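Local coordinates for fiber protein (Human adenovirus 14, PDB 3F0Y) that forms the trimeric knob of the viral fiber, the part that engages cell-surface receptors, probably including CD46, at residues A[12-17]-A[111-116]; A[124-127]-A[131-134]; A[141-146]-A[151-156]; A[161-166]-A[172-177]. All blocks are in the same frame, centred on the assembly; numbering follows the deposited sequence. Where two conformers were deposited one is given.

Contact 1 (A[12-17]-A[111-116])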
loop_
_atom_site.group_PDB
_atom_site.type_symbol
_atom_site.label_atom_id
_atom_site.label_comp_id
_atom_site.label_asym_id
_atom_site.label_seq_id
_atom_site.Cartn_x
_atom_site.Cartn_y
_atom_site.Cartn_z
ATOM N N ASP A 12 11.921 -5.220 18.432
ATOM C CA ASP A 12 11.037 -4.875 17.316
ATOM C C ASP A 12 9.770 -5.735 17.311
ATOM O O ASP A 12 8.763 -5.357 16.712
ATOM C CB ASP A 12 11.772 -5.016 15.978
ATOM C CG ASP A 12 10.996 -4.411 14.811
ATOM O OD1 ASP A 12 10.356 -3.350 14.997
ATOM O OD2 ASP A 12 11.027 -4.993 13.707
ATOM N N ASN A 13 9.823 -6.883 17.985
ATOM C CA ASN A 13 8.681 -7.794 18.059
ATOM C C ASN A 13 7.413 -7.155 18.629
ATOM O O ASN A 13 6.308 -7.556 18.260
ATOM C CB ASN A 13 9.036 -9.037 18.881
ATOM C CG ASN A 13 10.046 -9.935 18.186
ATOM O OD1 ASN A 13 10.005 -10.120 16.968
ATOM N ND2 ASN A 13 10.958 -10.506 18.964
ATOM N N ILE A 14 7.567 -6.175 19.520
ATOM C CA ILE A 14 6.412 -5.482 20.109
ATOM C C ILE A 14 5.785 -4.409 19.204
ATOM O O ILE A 14 4.748 -3.848 19.553
ATOM C CB ILE A 14 6.730 -4.864 21.498
ATOM C CG1 ILE A 14 7.815 -3.785 21.405
ATOM C CG2 ILE A 14 7.137 -5.957 22.478
ATOM C CD1 ILE A 14 7.709 -2.720 22.479
ATOM N N ASN A 15 6.409 -4.121 18.061
ATOM C CA ASN A 15 5.813 -3.223 17.063
ATOM C C ASN A 15 4.775 -3.932 16.194
ATOM O O ASN A 15 4.091 -3.288 15.400
ATOM C CB ASN A 15 6.886 -2.599 16.162
ATOM C CG ASN A 15 7.720 -1.553 16.878
ATOM O OD1 ASN A 15 7.198 -0.728 17.630
ATOM N ND2 ASN A 15 9.025 -1.572 16.634
ATOM N N THR A 16 4.677 -5.253 16.341
ATOM C CA THR A 16 3.693 -6.060 15.631
ATOM C C THR A 16 2.674 -6.632 16.612
ATOM O O THR A 16 3.036 -7.112 17.682
ATOM C CB THR A 16 4.369 -7.230 14.891
ATOM O OG1 THR A 16 5.176 -6.719 13.825
ATOM C CG2 THR A 16 3.334 -8.192 14.319
ATOM N N LEU A 17 1.400 -6.549 16.239
ATOM C CA LEU A 17 0.322 -7.237 16.938
ATOM C C LEU A 17 -0.388 -8.071 15.884
ATOM O O LEU A 17 -0.960 -7.518 14.945
ATOM C CB LEU A 17 -0.638 -6.222 17.565
ATOM C CG LEU A 17 -1.771 -6.767 18.435
ATOM C CD1 LEU A 17 -1.218 -7.546 19.621
ATOM C CD2 LEU A 17 -2.666 -5.628 18.909
ATOM N N ALA A 111 2.392 -10.700 28.138
ATOM C CA ALA A 111 1.559 -9.502 28.124
ATOM C C ALA A 111 1.818 -8.689 26.861
ATOM O O ALA A 111 2.868 -8.825 26.231
ATOM C CB ALA A 111 1.834 -8.654 29.357
ATOM N N ILE A 112 0.853 -7.846 26.502
ATOM C CA ILE A 112 0.956 -7.009 25.309
ATOM C C ILE A 112 1.367 -5.591 25.698
ATOM O O ILE A 112 0.685 -4.929 26.482
ATOM C CB ILE A 112 -0.378 -6.976 24.533
ATOM C CG1 ILE A 112 -0.725 -8.378 24.025
ATOM C CG2 ILE A 112 -0.298 -5.999 23.362
ATOM C CD1 ILE A 112 -2.142 -8.513 23.522
ATOM N N THR A 113 2.499 -5.145 25.159
ATOM C CA THR A 113 2.984 -3.786 25.358
ATOM C C THR A 113 2.234 -2.801 24.463
ATOM O O THR A 113 2.196 -2.972 23.243
ATOM C CB THR A 113 4.488 -3.680 25.033
ATOM O OG1 THR A 113 5.215 -4.660 25.783
ATOM C CG2 THR A 113 5.013 -2.292 25.366
ATOM N N ASN A 114 1.647 -1.778 25.080
ATOM C CA ASN A 114 1.002 -0.681 24.358
ATOM C C ASN A 114 -0.009 -1.167 23.313
ATOM O O ASN A 114 0.041 -0.769 22.148
ATOM C CB ASN A 114 2.069 0.210 23.706
ATOM C CG ASN A 114 2.959 0.902 24.724
ATOM O OD1 ASN A 114 2.526 1.233 25.829
ATOM N ND2 ASN A 114 4.213 1.137 24.348
ATOM N N ALA A 115 -0.922 -2.031 23.747
ATOM C CA ALA A 115 -1.949 -2.591 22.865
ATOM C C ALA A 115 -2.866 -1.504 22.310
ATOM O O ALA A 115 -3.283 -1.567 21.153
ATOM C CB ALA A 115 -2.768 -3.637 23.606
ATOM N N LYS A 116 -3.161 -0.507 23.140
ATOM C CA LYS A 116 -4.070 0.575 22.768
ATOM C C LYS A 116 -3.576 1.380 21.563
ATOM O O LYS A 116 -4.381 1.877 20.777
ATOM C CB LYS A 116 -4.297 1.508 23.961
ATOM C CG LYS A 116 -5.554 2.347 23.851
ATOM C CD LYS A 116 -5.913 3.008 25.175
ATOM C CE LYS A 116 -5.222 4.339 25.344
ATOM N NZ LYS A 116 -5.854 5.396 24.507
HETATM O O HOH W 1 3.822 -2.088 21.375
#
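Ile14 and Thr113 bring the two backbones closest, their CA atoms 6.5 Å apart, where the 3-10 turn 13-15 faces the irregular loop 111-116; Leu17, on the strand that follows the turn, lies opposite Ala115. One water bridges the backbones, giving a proton to Ile14 O at 2.7 Å and another to Thr113 O at 2.6 Å. Beside it the side chains meet through methyl groups. Ile14 CD1 rests 4.0 Å from Thr113 CG2, while Ile14 CG2 lies alongside Thr113 OG1. With chi1 of 63°, CG1 of Ile14 is wedged between its own N and carbonyl carbon, a placement that sends both branches toward the threonine. Deeper in, Leu17 CD1 touches Ile112 CD1 at 4.1 Å, the two side chains crossing nearly at right angles. The turn itself is pinned by Asn15 ND2, which donates to Asp12 OD1 at 2.8 Å, almost straight and within the amide plane. His101 ties the two segments together from outside, bonding Thr16 O through ND1 and Thr113 N through NE2. Leu17 also packs on Leu99 and Phe118; its strand 16-18 is outermost in its sheet within this chain, next to strand 39-48, with Thr16 OG1 bonded to Ala50 N of a second subunit.

Contact 2 (A[124-127]-A[131-134])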
loop_
_atom_site.group_PDB
_atom_site.type_symbol
_atom_site.label_atom_id
_atom_site.label_comp_id
_atom_site.label_asym_id
_atom_site.label_seq_id
_atom_site.Cartn_x
_atom_site.Cartn_y
_atom_site.Cartn_z
ATOM N N ALA A 124 -9.460 10.258 14.690
ATOM C CA ALA A 124 -9.504 10.133 13.231
ATOM C C ALA A 124 -10.770 9.414 12.769
ATOM O O ALA A 124 -11.343 9.761 11.734
ATOM C CB ALA A 124 -8.269 9.394 12.726
ATOM N N TYR A 125 -11.192 8.416 13.544
ATOM C CA TYR A 125 -12.330 7.559 13.205
ATOM C C TYR A 125 -13.313 7.549 14.378
ATOM O O TYR A 125 -13.251 6.676 15.250
ATOM C CB TYR A 125 -11.832 6.149 12.868
ATOM C CG TYR A 125 -10.598 6.187 11.998
ATOM C CD1 TYR A 125 -9.346 5.867 12.514
ATOM C CD2 TYR A 125 -10.677 6.598 10.674
ATOM C CE1 TYR A 125 -8.212 5.928 11.726
ATOM C CE2 TYR A 125 -9.547 6.660 9.876
ATOM C CZ TYR A 125 -8.316 6.326 10.409
ATOM O OH TYR A 125 -7.185 6.386 9.631
ATOM N N PRO A 126 -14.218 8.541 14.413
ATOM C CA PRO A 126 -15.097 8.711 15.563
ATOM C C PRO A 126 -16.208 7.674 15.654
ATOM O O PRO A 126 -16.453 6.934 14.700
ATOM C CB PRO A 126 -15.690 10.106 15.344
ATOM C CG PRO A 126 -15.654 10.306 13.883
ATOM C CD PRO A 126 -14.460 9.562 13.378
ATOM N N PHE A 127 -16.848 7.624 16.819
ATOM C CA PHE A 127 -18.063 6.844 17.017
ATOM C C PHE A 127 -19.261 7.782 17.002
ATOM O O PHE A 127 -19.187 8.895 17.531
ATOM C CB PHE A 127 -18.032 6.105 18.357
ATOM C CG PHE A 127 -17.192 4.867 18.350
ATOM C CD1 PHE A 127 -15.861 4.915 18.735
ATOM C CD2 PHE A 127 -17.736 3.648 17.970
ATOM C CE1 PHE A 127 -15.086 3.773 18.738
ATOM C CE2 PHE A 127 -16.963 2.498 17.968
ATOM C CZ PHE A 127 -15.635 2.560 18.351
ATOM N N SER A 131 -21.822 13.491 10.894
ATOM C CA SER A 131 -21.153 14.482 10.046
ATOM C C SER A 131 -19.788 14.008 9.544
ATOM O O SER A 131 -19.331 14.447 8.489
ATOM C CB SER A 131 -21.005 15.817 10.784
ATOM O OG SER A 131 -20.035 15.735 11.812
ATOM N N ARG A 132 -19.145 13.113 10.294
ATOM C CA ARG A 132 -17.823 12.593 9.932
ATOM C C ARG A 132 -17.839 11.106 9.575
ATOM O O ARG A 132 -16.785 10.477 9.476
ATOM C CB ARG A 132 -16.849 12.822 11.084
ATOM C CG ARG A 132 -16.696 14.276 11.497
ATOM C CD ARG A 132 -15.675 14.403 12.605
ATOM N NE ARG A 132 -14.389 13.840 12.201
ATOM C CZ ARG A 132 -13.430 13.443 13.034
ATOM N NH1 ARG A 132 -13.584 13.543 14.351
ATOM N NH2 ARG A 132 -12.305 12.942 12.537
ATOM N N GLU A 133 -19.031 10.553 9.366
ATOM C CA GLU A 133 -19.205 9.120 9.114
ATOM C C GLU A 133 -18.386 8.582 7.932
ATOM O O GLU A 133 -17.933 7.438 7.966
ATOM C CB GLU A 133 -20.690 8.813 8.906
ATOM C CG GLU A 133 -21.007 7.350 8.638
ATOM C CD GLU A 133 -22.482 7.029 8.791
ATOM O OE1 GLU A 133 -23.309 7.970 8.794
ATOM O OE2 GLU A 133 -22.813 5.827 8.906
ATOM N N LYS A 134 -18.201 9.402 6.898
ATOM C CA LYS A 134 -17.456 8.992 5.702
ATOM C C LYS A 134 -15.982 8.709 5.992
ATOM O O LYS A 134 -15.355 7.911 5.299
ATOM C CB LYS A 134 -17.540 10.062 4.607
ATOM C CG LYS A 134 -18.935 10.314 4.053
ATOM C CD LYS A 134 -18.908 11.479 3.069
ATOM C CE LYS A 134 -20.297 11.988 2.720
ATOM N NZ LYS A 134 -20.769 11.533 1.389
#
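Pro126 and Arg132 pack side against side where the long loop before strand 137-145 turns back on itself, their CA atoms 7.4 Å apart. The arginine can be followed outward. Its CB already touches Pro126 CG, at 3.9 Å. CG lies anti to the carbonyl carbon (chi1 -58°), and a bend at chi3 of 57° brings the end of the chain round to the CG corner of the proline instead of letting it run straight on. Arg132 NE passes 4.1 Å from Pro126 CG. Arg132 CZ lies off the CG-CD rim of the proline, 3.9 Å from Pro126 CG and nearly as close to Pro126 CD; the proline CG rests over one face of the guanidinium, toward its rim. Of the two terminal nitrogens, NH1 stays beside Pro126 CG. Arg132 NH2 reaches further, to 3.4 Å from Ala124 O, but the angle is too poor for a hydrogen bond. Its real partners lie just beyond the two segments: NH2 bonds to Thr123 O and forms a salt bridge with Glu135 OE1. Ala124 and Arg132 also pack against Val21 and Asn22 of a third subunit, placing this turn at a trimer interface. The chemistry is thus divided by direction. One corner of an aliphatic ring, CG, touches the flat face of the cation, while a carbonyl and a carboxylate take up the N-H groups of NH2; the acid would probably offset the charge, and these bonds should limit rotation of the guanidinium against the proline.

Contact 3 (A[141-146]-A[151-156])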
loop_
_atom_site.group_PDB
_atom_site.type_symbol
_atom_site.label_atom_id
_atom_site.label_comp_id
_atom_site.label_asym_id
_atom_site.label_seq_id
_atom_site.Cartn_x
_atom_site.Cartn_y
_atom_site.Cartn_z
ATOM N N THR A 141 -9.014 -3.686 -2.794
ATOM C CA THR A 141 -9.279 -4.945 -3.472
ATOM C C THR A 141 -8.216 -5.978 -3.104
ATOM O O THR A 141 -7.078 -5.625 -2.787
ATOM C CB THR A 141 -9.294 -4.748 -5.007
ATOM O OG1 THR A 141 -10.252 -3.740 -5.357
ATOM C CG2 THR A 141 -9.646 -6.043 -5.728
ATOM N N CYS A 142 -8.600 -7.246 -3.145
ATOM C CA CYS A 142 -7.664 -8.350 -3.042
ATOM C C CYS A 142 -8.081 -9.315 -4.139
ATOM O O CYS A 142 -9.001 -9.017 -4.904
ATOM C CB CYS A 142 -7.714 -9.001 -1.660
ATOM S SG CYS A 142 -9.238 -9.878 -1.290
ATOM N N HIS A 143 -7.410 -10.454 -4.234
ATOM C CA HIS A 143 -7.729 -11.417 -5.275
ATOM C C HIS A 143 -7.803 -12.828 -4.733
ATOM O O HIS A 143 -7.071 -13.195 -3.814
ATOM C CB HIS A 143 -6.695 -11.354 -6.397
ATOM C CG HIS A 143 -6.811 -10.133 -7.254
ATOM N ND1 HIS A 143 -6.279 -8.915 -6.891
ATOM C CD2 HIS A 143 -7.396 -9.944 -8.460
ATOM C CE1 HIS A 143 -6.534 -8.027 -7.835
ATOM N NE2 HIS A 143 -7.212 -8.626 -8.798
ATOM N N TYR A 144 -8.709 -13.605 -5.316
ATOM C CA TYR A 144 -8.747 -15.041 -5.123
ATOM C C TYR A 144 -8.089 -15.688 -6.337
ATOM O O TYR A 144 -8.473 -15.412 -7.474
ATOM C CB TYR A 144 -10.191 -15.527 -4.973
ATOM C CG TYR A 144 -10.341 -17.021 -5.132
ATOM C CD1 TYR A 144 -9.977 -17.887 -4.108
ATOM C CD2 TYR A 144 -10.834 -17.570 -6.312
ATOM C CE1 TYR A 144 -10.103 -19.256 -4.249
ATOM C CE2 TYR A 144 -10.967 -18.940 -6.462
ATOM C CZ TYR A 144 -10.597 -19.778 -5.426
ATOM O OH TYR A 144 -10.718 -21.140 -5.558
ATOM N N THR A 145 -7.096 -16.537 -6.092
ATOM C CA THR A 145 -6.428 -17.276 -7.156
ATOM C C THR A 145 -7.245 -18.528 -7.467
ATOM O O THR A 145 -7.374 -19.419 -6.624
ATOM C CB THR A 145 -4.990 -17.665 -6.758
ATOM O OG1 THR A 145 -4.272 -16.490 -6.357
ATOM C CG2 THR A 145 -4.266 -18.324 -7.925
ATOM N N ALA A 146 -7.798 -18.578 -8.675
ATOM C CA ALA A 146 -8.703 -19.653 -9.074
ATOM C C ALA A 146 -7.947 -20.904 -9.501
ATOM O O ALA A 146 -6.737 -20.866 -9.727
ATOM C CB ALA A 146 -9.617 -19.183 -10.197
ATOM N N ALA A 151 -6.780 -14.552 -11.673
ATOM C CA ALA A 151 -6.972 -13.750 -10.468
ATOM C C ALA A 151 -8.380 -13.168 -10.439
ATOM O O ALA A 151 -8.732 -12.346 -11.284
ATOM C CB ALA A 151 -5.939 -12.637 -10.406
ATOM N N PHE A 152 -9.176 -13.597 -9.463
ATOM C CA PHE A 152 -10.547 -13.124 -9.300
ATOM C C PHE A 152 -10.585 -11.968 -8.301
ATOM O O PHE A 152 -10.329 -12.175 -7.115
ATOM C CB PHE A 152 -11.443 -14.264 -8.812
ATOM C CG PHE A 152 -12.893 -13.889 -8.698
ATOM C CD1 PHE A 152 -13.748 -14.030 -9.781
ATOM C CD2 PHE A 152 -13.401 -13.394 -7.507
ATOM C CE1 PHE A 152 -15.088 -13.684 -9.678
ATOM C CE2 PHE A 152 -14.735 -13.045 -7.398
ATOM C CZ PHE A 152 -15.582 -13.191 -8.484
ATOM N N PRO A 153 -10.926 -10.752 -8.766
ATOM C CA PRO A 153 -10.900 -9.595 -7.871
ATOM C C PRO A 153 -12.035 -9.601 -6.846
ATOM O O PRO A 153 -13.189 -9.860 -7.194
ATOM C CB PRO A 153 -11.050 -8.409 -8.829
ATOM C CG PRO A 153 -11.792 -8.954 -9.986
ATOM C CD PRO A 153 -11.355 -10.384 -10.128
ATOM N N ILE A 154 -11.688 -9.320 -5.593
ATOM C CA ILE A 154 -12.653 -9.247 -4.501
ATOM C C ILE A 154 -12.595 -7.853 -3.890
ATOM O O ILE A 154 -11.514 -7.364 -3.573
ATOM C CB ILE A 154 -12.336 -10.290 -3.407
ATOM C CG1 ILE A 154 -12.398 -11.708 -3.982
ATOM C CG2 ILE A 154 -13.298 -10.148 -2.229
ATOM C CD1 ILE A 154 -11.986 -12.785 -2.997
ATOM N N ASP A 155 -13.754 -7.217 -3.727
ATOM C CA ASP A 155 -13.823 -5.891 -3.111
ATOM C C ASP A 155 -13.670 -5.998 -1.602
ATOM O O ASP A 155 -14.224 -6.902 -0.979
ATOM C CB ASP A 155 -15.158 -5.211 -3.420
ATOM C CG ASP A 155 -15.362 -4.960 -4.897
ATOM O OD1 ASP A 155 -14.377 -4.647 -5.594
ATOM O OD2 ASP A 155 -16.516 -5.072 -5.358
ATOM N N ILE A 156 -12.924 -5.065 -1.018
ATOM C CA ILE A 156 -12.787 -4.999 0.431
ATOM C C ILE A 156 -13.215 -3.631 0.934
ATOM O O ILE A 156 -12.789 -2.603 0.408
ATOM C CB ILE A 156 -11.351 -5.281 0.894
ATOM C CG1 ILE A 156 -10.915 -6.672 0.439
ATOM C CG2 ILE A 156 -11.255 -5.177 2.418
ATOM C CD1 ILE A 156 -9.539 -7.064 0.919
HETATM O O HOH W 2 -13.247 -2.425 -4.520
#
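Tyr144 presents the edge of its ring to Phe152, with CD2 4.2 Å from Phe152 CB and the methylene near the ring plane. Both aromatic side chains have CG anti to the backbone N (chi1 165° and -176°), and their ends lead away from the opposing strand. On the other side of the sheet the His143 imidazole leans obliquely over its neighbours: CD2 is 3.6 Å from Ala151 CB and equally near Pro153 CA, while NE2 approaches Pro153 CB. Between these two faces runs a regular antiparallel hairpin. Cys142 pairs with Ile154 and Tyr144 with Phe152 as hydrogen-bonded pairs, each with two N-H...O bonds of 2.8 to 2.9 Å; the straightest, at 173°, runs from Ile154 N to Cys142 O. Cys142 SG fits against Ile156 CD1 at 3.6 Å and against Ile154 CB, and Ile154 CD1 reaches Tyr144 CB at 3.8 Å, giving the Cys142 and Tyr144 face a continuous apolar layer. At the exposed end a water probably donates to Asp155 OD1. Strand 151-160 lies between strand 137-145 and strand 171-180, whose Trp177 and Trp179 pack against that layer; Trp179 meets Phe152 edge-to-face. Tyr144 OH bonds to Glu186 in the adjoining loop, and on the opposite face of the sheet His143 and Ala151 meet Tyr139 of a second subunit.

Contact 4 (A[161-166]-A[172-177])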
loop_
_atom_site.group_PDB
_atom_site.type_symbol
_atom_site.label_atom_id
_atom_site.label_comp_id
_atom_site.label_asym_id
_atom_site.label_seq_id
_atom_site.Cartn_x
_atom_site.Cartn_y
_atom_site.Cartn_z
ATOM N N ASN A 161 -14.129 1.867 13.770
ATOM C CA ASN A 161 -14.971 2.435 14.821
ATOM C C ASN A 161 -16.408 2.692 14.339
ATOM O O ASN A 161 -17.117 1.737 14.027
ATOM C CB ASN A 161 -14.300 3.685 15.406
ATOM C CG ASN A 161 -12.970 3.371 16.075
ATOM O OD1 ASN A 161 -12.722 2.237 16.484
ATOM N ND2 ASN A 161 -12.108 4.375 16.186
ATOM N N GLN A 162 -16.826 3.958 14.272
ATOM C CA GLN A 162 -18.163 4.357 13.797
ATOM C C GLN A 162 -19.301 3.972 14.743
ATOM O O GLN A 162 -20.029 4.842 15.224
ATOM C CB GLN A 162 -18.442 3.828 12.378
ATOM C CG GLN A 162 -19.819 4.193 11.823
ATOM C CD GLN A 162 -20.143 5.666 11.965
ATOM O OE1 GLN A 162 -19.358 6.523 11.566
ATOM N NE2 GLN A 162 -21.304 5.968 12.537
ATOM N N ARG A 163 -19.473 2.677 14.991
ATOM C CA ARG A 163 -20.566 2.218 15.839
ATOM C C ARG A 163 -20.125 1.057 16.735
ATOM O O ARG A 163 -19.506 0.099 16.275
ATOM C CB ARG A 163 -21.797 1.885 14.975
ATOM C CG ARG A 163 -22.208 0.423 14.870
ATOM C CD ARG A 163 -23.347 0.249 13.864
ATOM N NE ARG A 163 -22.885 -0.376 12.624
ATOM C CZ ARG A 163 -22.774 -1.690 12.429
ATOM N NH1 ARG A 163 -23.093 -2.555 13.388
ATOM N NH2 ARG A 163 -22.339 -2.148 11.262
ATOM N N ALA A 164 -20.416 1.178 18.027
ATOM C CA ALA A 164 -20.106 0.134 19.001
ATOM C C ALA A 164 -21.334 -0.741 19.204
ATOM O O ALA A 164 -22.460 -0.293 18.989
ATOM C CB ALA A 164 -19.673 0.755 20.320
ATOM N N ILE A 165 -21.113 -1.989 19.611
ATOM C CA ILE A 165 -22.209 -2.940 19.843
ATOM C C ILE A 165 -22.438 -3.248 21.327
ATOM O O ILE A 165 -23.458 -3.837 21.688
ATOM C CB ILE A 165 -21.991 -4.268 19.068
ATOM C CG1 ILE A 165 -20.709 -4.980 19.517
ATOM C CG2 ILE A 165 -21.944 -4.001 17.570
ATOM C CD1 ILE A 165 -20.598 -6.394 18.989
ATOM N N ARG A 166 -21.487 -2.861 22.175
ATOM C CA ARG A 166 -21.592 -3.068 23.617
ATOM C C ARG A 166 -20.787 -1.986 24.337
ATOM O O ARG A 166 -19.864 -1.402 23.759
ATOM C CB ARG A 166 -21.090 -4.468 23.988
ATOM C CG ARG A 166 -21.644 -5.005 25.305
ATOM C CD ARG A 166 -21.424 -6.507 25.455
ATOM N NE ARG A 166 -20.015 -6.858 25.626
ATOM C CZ ARG A 166 -19.555 -8.088 25.853
ATOM N NH1 ARG A 166 -20.383 -9.120 25.943
ATOM N NH2 ARG A 166 -18.251 -8.292 25.996
ATOM N N CYS A 172 -13.214 -0.595 17.016
ATOM C CA CYS A 172 -13.755 -1.560 16.061
ATOM C C CYS A 172 -12.998 -1.538 14.739
ATOM O O CYS A 172 -12.629 -0.472 14.236
ATOM C CB CYS A 172 -15.233 -1.271 15.777
ATOM S SG CYS A 172 -16.237 -0.979 17.231
ATOM N N ILE A 173 -12.771 -2.728 14.191
ATOM C CA ILE A 173 -12.312 -2.890 12.820
ATOM C C ILE A 173 -13.231 -3.916 12.168
ATOM O O ILE A 173 -13.264 -5.074 12.577
ATOM C CB ILE A 173 -10.853 -3.390 12.750
ATOM C CG1 ILE A 173 -9.911 -2.438 13.495
ATOM C CG2 ILE A 173 -10.411 -3.530 11.300
ATOM C CD1 ILE A 173 -8.477 -2.929 13.556
ATOM N N ARG A 174 -13.996 -3.474 11.175
ATOM C CA ARG A 174 -14.892 -4.353 10.433
ATOM C C ARG A 174 -14.402 -4.443 8.997
ATOM O O ARG A 174 -14.405 -3.450 8.277
ATOM C CB ARG A 174 -16.318 -3.810 10.462
ATOM C CG ARG A 174 -16.957 -3.784 11.841
ATOM C CD ARG A 174 -18.424 -3.415 11.730
ATOM N NE ARG A 174 -19.141 -3.489 13.004
ATOM C CZ ARG A 174 -19.327 -2.471 13.844
ATOM N NH1 ARG A 174 -18.832 -1.264 13.586
ATOM N NH2 ARG A 174 -20.017 -2.670 14.961
ATOM N N ILE A 175 -13.976 -5.637 8.594
ATOM C CA ILE A 175 -13.423 -5.864 7.263
ATOM C C ILE A 175 -14.390 -6.731 6.469
ATOM O O ILE A 175 -14.634 -7.879 6.833
ATOM C CB ILE A 175 -12.054 -6.574 7.332
ATOM C CG1 ILE A 175 -11.129 -5.879 8.339
ATOM C CG2 ILE A 175 -11.404 -6.605 5.958
ATOM C CD1 ILE A 175 -9.851 -6.645 8.614
ATOM N N THR A 176 -14.935 -6.173 5.390
ATOM C CA THR A 176 -15.923 -6.864 4.566
ATOM C C THR A 176 -15.345 -7.211 3.202
ATOM O O THR A 176 -14.964 -6.324 2.441
ATOM C CB THR A 176 -17.180 -5.999 4.351
ATOM O OG1 THR A 176 -17.794 -5.725 5.614
ATOM C CG2 THR A 176 -18.186 -6.712 3.445
ATOM N N TRP A 177 -15.279 -8.508 2.911
ATOM C CA TRP A 177 -14.928 -9.001 1.585
ATOM C C TRP A 177 -16.220 -9.248 0.831
ATOM O O TRP A 177 -17.164 -9.812 1.388
ATOM C CB TRP A 177 -14.162 -10.320 1.675
ATOM C CG TRP A 177 -12.772 -10.199 2.201
ATOM C CD1 TRP A 177 -11.632 -10.088 1.468
ATOM C CD2 TRP A 177 -12.371 -10.200 3.576
ATOM N NE1 TRP A 177 -10.541 -10.010 2.299
ATOM C CE2 TRP A 177 -10.967 -10.079 3.599
ATOM C CE3 TRP A 177 -13.062 -10.292 4.790
ATOM C CZ2 TRP A 177 -10.238 -10.042 4.790
ATOM C CZ3 TRP A 177 -12.337 -10.257 5.973
ATOM C CH2 TRP A 177 -10.940 -10.133 5.964
HETATM O O HOH W 3 -16.108 -0.550 12.597
#
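The connection from strand 151-160 to strand 171-180 in the knob's beta-sandwich closes here, as residues 161-166 leave one strand and fold back beside the next. Asn161 meets Cys172 through two bonds: its N donates to Cys172 O at 2.8 Å, from above the carbonyl plane, while Cys172 N donates to Asn161 OD1 at 2.9 Å, within the amide's carbonyl plane. The side-chain oxygen thus takes the place of a backbone acceptor. Further along, Arg174 stretches out from CG to NE and grips Arg163 O end-on, NH1 and NH2 both 3.1 Å away. NH1 lies on a carbonyl lone pair; NH2 stands well above the carbonyl plane. Over one face of this guanidinium lies that of Arg163, stacked with centres 3.8 Å apart and planes at 18°. Ile165 CG2 touches the edge, 3.5 Å from Arg174 NH2. A water donates to Asn161 O and accepts a weak bond from Arg174 NH1. Glu79, on strand 73-82, takes the remaining NE in a salt bridge. Two like charges can probably lie face to face because Arg163 O, in the plane of the Arg174 guanidinium, and Glu79 take its N-H groups, which would offset much of the repulsion and limit rotation of that guanidinium.

Contact 3 is the only one of the four built between two paired strands; its hairpin combines regular backbone bonds with an apolar face. Contact 4 shares that sheet through strand 171-180, and the two touch where Ile156 and Cys142 pack on Trp177, yet its own bonds are polar and irregular, mixing buried and exposed residues. Contact 2, a largely buried loop turn, adjoins contact 4: Tyr125 O accepts from Asn161 ND2, and Phe127 packs on Asn161. Both use an arginine, touched on one face by a proline carbon in one, stacked on a second arginine in the other. Contact 1 stands apart, between an edge strand of the other sheet and a loop, joined by methyls and a water. Contacts 1, 2 and 3 also reach neighbouring subunits.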